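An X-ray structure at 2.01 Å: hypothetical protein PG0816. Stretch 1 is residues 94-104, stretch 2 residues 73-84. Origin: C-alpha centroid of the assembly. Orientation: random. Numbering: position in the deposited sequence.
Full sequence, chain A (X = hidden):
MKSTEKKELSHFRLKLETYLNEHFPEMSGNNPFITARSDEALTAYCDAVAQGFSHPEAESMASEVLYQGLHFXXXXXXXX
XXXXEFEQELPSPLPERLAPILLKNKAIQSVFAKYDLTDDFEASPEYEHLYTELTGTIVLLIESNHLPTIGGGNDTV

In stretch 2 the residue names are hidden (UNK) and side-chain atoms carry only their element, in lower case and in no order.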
# COMPACT_ATOMS: atom_id res chain seq x y z
N LEU A 94 2.79 16.39 -9.76
CA LEU A 94 3.55 15.30 -10.44
C LEU A 94 3.86 14.01 -9.64
O LEU A 94 3.80 12.93 -10.21
CB LEU A 94 4.83 15.80 -11.13
CG LEU A 94 4.63 16.65 -12.39
CD1 LEU A 94 5.93 17.29 -12.78
CD2 LEU A 94 4.06 15.88 -13.57
N PRO A 95 4.26 14.10 -8.36
CA PRO A 95 4.45 12.82 -7.66
C PRO A 95 3.25 11.84 -7.72
O PRO A 95 3.43 10.65 -8.04
CB PRO A 95 4.77 13.24 -6.23
CG PRO A 95 5.45 14.62 -6.41
CD PRO A 95 4.66 15.25 -7.52
N GLU A 96 2.04 12.35 -7.41
CA GLU A 96 0.83 11.55 -7.47
C GLU A 96 0.48 11.08 -8.90
O GLU A 96 -0.07 10.01 -9.06
CB GLU A 96 -0.38 12.26 -6.83
CG GLU A 96 -0.07 13.40 -5.89
CD GLU A 96 -1.26 14.37 -5.76
OE1 GLU A 96 -1.15 15.57 -6.12
OE2 GLU A 96 -2.34 13.90 -5.31
N ARG A 97 0.80 11.88 -9.92
CA ARG A 97 0.54 11.44 -11.30
C ARG A 97 1.58 10.48 -11.90
O ARG A 97 1.23 9.57 -12.66
CB ARG A 97 0.23 12.61 -12.22
CG ARG A 97 -1.25 12.96 -12.11
CD ARG A 97 -1.79 13.90 -13.19
NE ARG A 97 -1.33 15.27 -13.00
CZ ARG A 97 -2.00 16.34 -13.38
NH1 ARG A 97 -3.19 16.22 -13.97
NH2 ARG A 97 -1.49 17.55 -13.17
N LEU A 98 2.83 10.66 -11.55
CA LEU A 98 3.87 9.80 -12.06
C LEU A 98 4.05 8.48 -11.34
O LEU A 98 4.52 7.52 -11.95
CB LEU A 98 5.22 10.53 -12.05
CG LEU A 98 5.59 11.29 -13.33
CD1 LEU A 98 6.77 12.18 -13.03
CD2 LEU A 98 5.94 10.26 -14.42
N ALA A 99 3.77 8.43 -10.04
CA ALA A 99 4.05 7.23 -9.26
C ALA A 99 3.40 5.97 -9.86
O ALA A 99 4.06 4.96 -9.97
CB ALA A 99 3.61 7.43 -7.79
N PRO A 100 2.08 6.03 -10.23
CA PRO A 100 1.45 4.83 -10.84
C PRO A 100 2.11 4.38 -12.14
O PRO A 100 2.15 3.19 -12.41
CB PRO A 100 -0.01 5.28 -11.13
CG PRO A 100 -0.22 6.49 -10.31
CD PRO A 100 1.13 7.15 -10.10
N ILE A 101 2.63 5.31 -12.93
CA ILE A 101 3.30 4.99 -14.19
C ILE A 101 4.68 4.40 -13.96
O ILE A 101 5.06 3.43 -14.61
CB ILE A 101 3.46 6.26 -15.11
CG1 ILE A 101 2.10 6.82 -15.51
CG2 ILE A 101 4.15 5.90 -16.40
CD1 ILE A 101 1.21 7.14 -14.41
N LEU A 102 5.42 5.01 -13.04
CA LEU A 102 6.71 4.46 -12.60
C LEU A 102 6.56 3.07 -12.02
O LEU A 102 7.42 2.21 -12.25
CB LEU A 102 7.37 5.37 -11.57
CG LEU A 102 7.96 6.66 -12.12
CD1 LEU A 102 8.32 7.57 -10.99
CD2 LEU A 102 9.22 6.33 -13.01
N LEU A 103 5.46 2.82 -11.30
CA LEU A 103 5.18 1.47 -10.77
C LEU A 103 5.10 0.40 -11.88
O LEU A 103 5.44 -0.75 -11.64
CB LEU A 103 3.91 1.46 -9.89
CG LEU A 103 3.83 0.37 -8.82
CD1 LEU A 103 5.13 0.19 -8.06
CD2 LEU A 103 2.60 0.69 -7.85
N LYS A 104 4.75 0.81 -13.10
CA LYS A 104 4.74 -0.07 -14.25
C LYS A 104 6.03 -0.07 -15.08
O LYS A 104 6.14 -0.78 -16.05
CB LYS A 104 3.56 0.29 -15.16
CG LYS A 104 2.17 0.15 -14.49
CD LYS A 104 1.10 0.99 -15.26
CE LYS A 104 1.26 0.95 -16.83
NZ LYS A 104 1.88 2.13 -17.57
N UNK A 73 4.01 -0.07 0.95
CA UNK A 73 3.37 0.39 -0.27
C UNK A 73 4.46 0.91 -1.22
O UNK A 73 5.12 1.94 -0.94
c UNK A 73 2.36 1.50 0.05
o UNK A 73 1.90 2.12 -1.15
N UNK A 74 4.61 0.21 -2.34
CA UNK A 74 5.47 0.73 -3.45
C UNK A 74 5.01 2.10 -3.95
O UNK A 74 5.83 2.97 -4.13
c UNK A 74 6.21 -1.60 -4.12
c UNK A 74 6.27 -2.64 -5.23
c UNK A 74 5.56 -0.27 -4.60
c UNK A 74 4.63 -3.48 -6.90
n UNK A 74 5.62 -3.87 -7.75
n UNK A 74 3.36 -3.63 -7.25
n UNK A 74 4.92 -2.92 -5.72
N UNK A 75 3.69 2.26 -4.14
CA UNK A 75 3.12 3.54 -4.53
C UNK A 75 3.53 4.67 -3.60
O UNK A 75 4.09 5.67 -4.07
c UNK A 75 0.47 5.53 -3.71
c UNK A 75 1.62 3.47 -4.67
c UNK A 75 -0.15 6.80 -3.85
c UNK A 75 0.95 4.82 -4.83
c UNK A 75 -0.26 7.35 -5.11
c UNK A 75 0.84 5.42 -6.09
c UNK A 75 0.26 6.70 -6.25
o UNK A 75 -0.83 8.57 -5.28
N UNK A 76 3.30 4.50 -2.29
CA UNK A 76 3.69 5.49 -1.29
C UNK A 76 5.20 5.78 -1.31
O UNK A 76 5.62 6.93 -1.11
o UNK A 76 1.00 5.68 -0.44
c UNK A 76 1.76 5.16 0.42
o UNK A 76 1.33 4.72 1.53
c UNK A 76 3.29 5.03 0.13
N UNK A 77 6.02 4.74 -1.50
CA UNK A 77 7.47 4.88 -1.51
C UNK A 77 7.93 5.78 -2.71
O UNK A 77 8.77 6.70 -2.56
c UNK A 77 9.73 3.63 -1.60
o UNK A 77 7.83 2.76 -0.42
c UNK A 77 8.16 3.50 -1.58
N UNK A 78 7.33 5.54 -3.88
CA UNK A 78 7.65 6.35 -5.08
C UNK A 78 7.22 7.81 -4.88
O UNK A 78 7.98 8.73 -5.21
c UNK A 78 6.97 5.76 -6.32
c UNK A 78 6.66 3.75 -7.74
c UNK A 78 8.98 4.64 -7.38
c UNK A 78 7.59 4.43 -6.75
N UNK A 79 6.02 8.00 -4.32
CA UNK A 79 5.49 9.36 -4.07
C UNK A 79 6.44 10.12 -3.15
O UNK A 79 6.78 11.26 -3.40
c UNK A 79 3.05 8.93 -4.58
c UNK A 79 3.65 10.62 -2.89
c UNK A 79 4.04 9.31 -3.49
N UNK A 80 6.88 9.47 -2.07
CA UNK A 80 7.81 10.06 -1.11
C UNK A 80 9.19 10.39 -1.71
O UNK A 80 9.74 11.48 -1.51
c UNK A 80 7.95 9.13 0.11
o UNK A 80 8.98 9.58 0.99
N UNK A 81 9.75 9.44 -2.45
CA UNK A 81 11.00 9.69 -3.17
C UNK A 81 10.85 10.92 -4.04
O UNK A 81 11.72 11.81 -3.99
c UNK A 81 11.51 8.49 -3.98
c UNK A 81 12.65 8.93 -4.98
c UNK A 81 12.02 7.45 -3.07
N UNK A 82 9.79 10.96 -4.83
CA UNK A 82 9.51 12.11 -5.74
C UNK A 82 9.30 13.44 -5.03
O UNK A 82 9.81 14.49 -5.51
c UNK A 82 8.36 11.81 -6.73
c UNK A 82 9.49 11.04 -8.91
c UNK A 82 8.55 10.65 -7.76
c UNK A 82 7.17 10.24 -8.27
N UNK A 83 8.59 13.42 -3.89
CA UNK A 83 8.40 14.62 -3.08
C UNK A 83 9.66 15.05 -2.34
O UNK A 83 9.94 16.25 -2.24
c UNK A 83 5.94 14.03 -2.68
o UNK A 83 3.69 14.36 -2.09
o UNK A 83 5.03 13.56 -0.52
c UNK A 83 7.27 14.41 -2.06
c UNK A 83 4.81 13.97 -1.69
N UNK A 84 10.44 14.10 -1.82
CA UNK A 84 11.61 14.47 -1.01
C UNK A 84 12.83 14.83 -1.82
O UNK A 84 13.62 15.69 -1.42
n UNK A 84 11.61 9.67 3.62
c UNK A 84 11.07 13.22 1.21
c UNK A 84 11.11 10.82 4.11
c UNK A 84 11.97 13.34 -0.04
n UNK A 84 10.68 10.87 5.37
n UNK A 84 11.05 11.91 3.33
c UNK A 84 11.49 11.96 1.95

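Position 73 carries one carbon and one terminal oxygen, with no contact to stretch 1. A single CB bearing a hydroxyl is Ser73. It occupies the N-cap of the helix that follows: its OG accepts from the backbone N of position 76 at 3.0 Å and nearly in line, satisfying an amide that has no preceding turn to bond to.

Position 74 has three carbons, a nitrogen, and a carbon carrying two more nitrogens; its CB points toward stretch 1 and lies 3.5 Å from Leu103 CD1. The nitrogen-rich end is the guanidinium of Arg74, and the same Leu103 methyl sits over one of its faces.

At position 75 one carbon leads to a six-carbon ring bearing an oxygen. The CB points sideways, but the ring comes nearer to stretch 1 and touches Ala99, Pro100 and, through its oxygen, Glu96. This is Tyr75, with chi1 in the t well. CE1 lies 3.8 Å from Ala99 CB and 4.0 Å from Pro100 CD, the latter at the ring edge, while OH comes within 4.0 Å of Glu96 CB.

Two carbons, the second carrying two oxygens, are found at position 76. This short carboxylate is Asp76, pointing away from stretch 1.

Position 77 has one carbon carrying both an oxygen and a carbon, and is out of reach of stretch 1. The branching is that of Thr77, which turns its OG1 back to donate to Ser73 O at 2.9 Å.

Four carbons forked at the second make up position 78, which points toward stretch 1 and touches Ala99 and Leu103, its CB 4.0 Å from Ala99 CB. This is Leu78, whose CD1 is 3.6 Å from Ala99 O and 3.9 Å from Leu103 CD1.

Position 79 shows three carbons, forked at the first, that pack on Ala99 and Pro95. It is Val79: CG2 lies 3.6 Å from Ala99 CB, and CG1 is 4.4 Å from Pro95 CB.

The side chain at position 80, one carbon and one oxygen, points away and is that of Ser80. Position 81 repeats the three-carbon fork at the first carbon, also without contact to stretch 1; it is Val81.

At position 82 four carbons fork at the second and sit as a knob among Pro95, Leu98, Ala99 and Leu102, CB 3.9 Å from Pro95 CB. This is Leu82, whose CD1 lies 4.0 Å from Leu102 CD1.

Position 83 has three carbons, the third carrying two oxygens, and touches Pro95 through its aliphatic part. It is Glu83, with CG 3.8 Å from Pro95 CG.

Position 84 repeats the three carbons, nitrogen and guanidinium of an arginine, exposed and not reaching stretch 1: Arg84.

The contact is apolar packing between two helices, with no hydrogen bond across it. Their axes approach to 8.7 Å at 135°, and 629 Å² is buried in total. The small side chain of Ala99 accompanies a close backbone approach, its CA 5.6 Å from Leu78 CA; Pro95 CA is closer still, 5.1 Å from Val79 CA. Around these points, Leu82 fills its hole, while Leu103 packs against Arg74, Tyr75 and Leu78.

Stretch 2 (73-84) SRYDTLVSVLER
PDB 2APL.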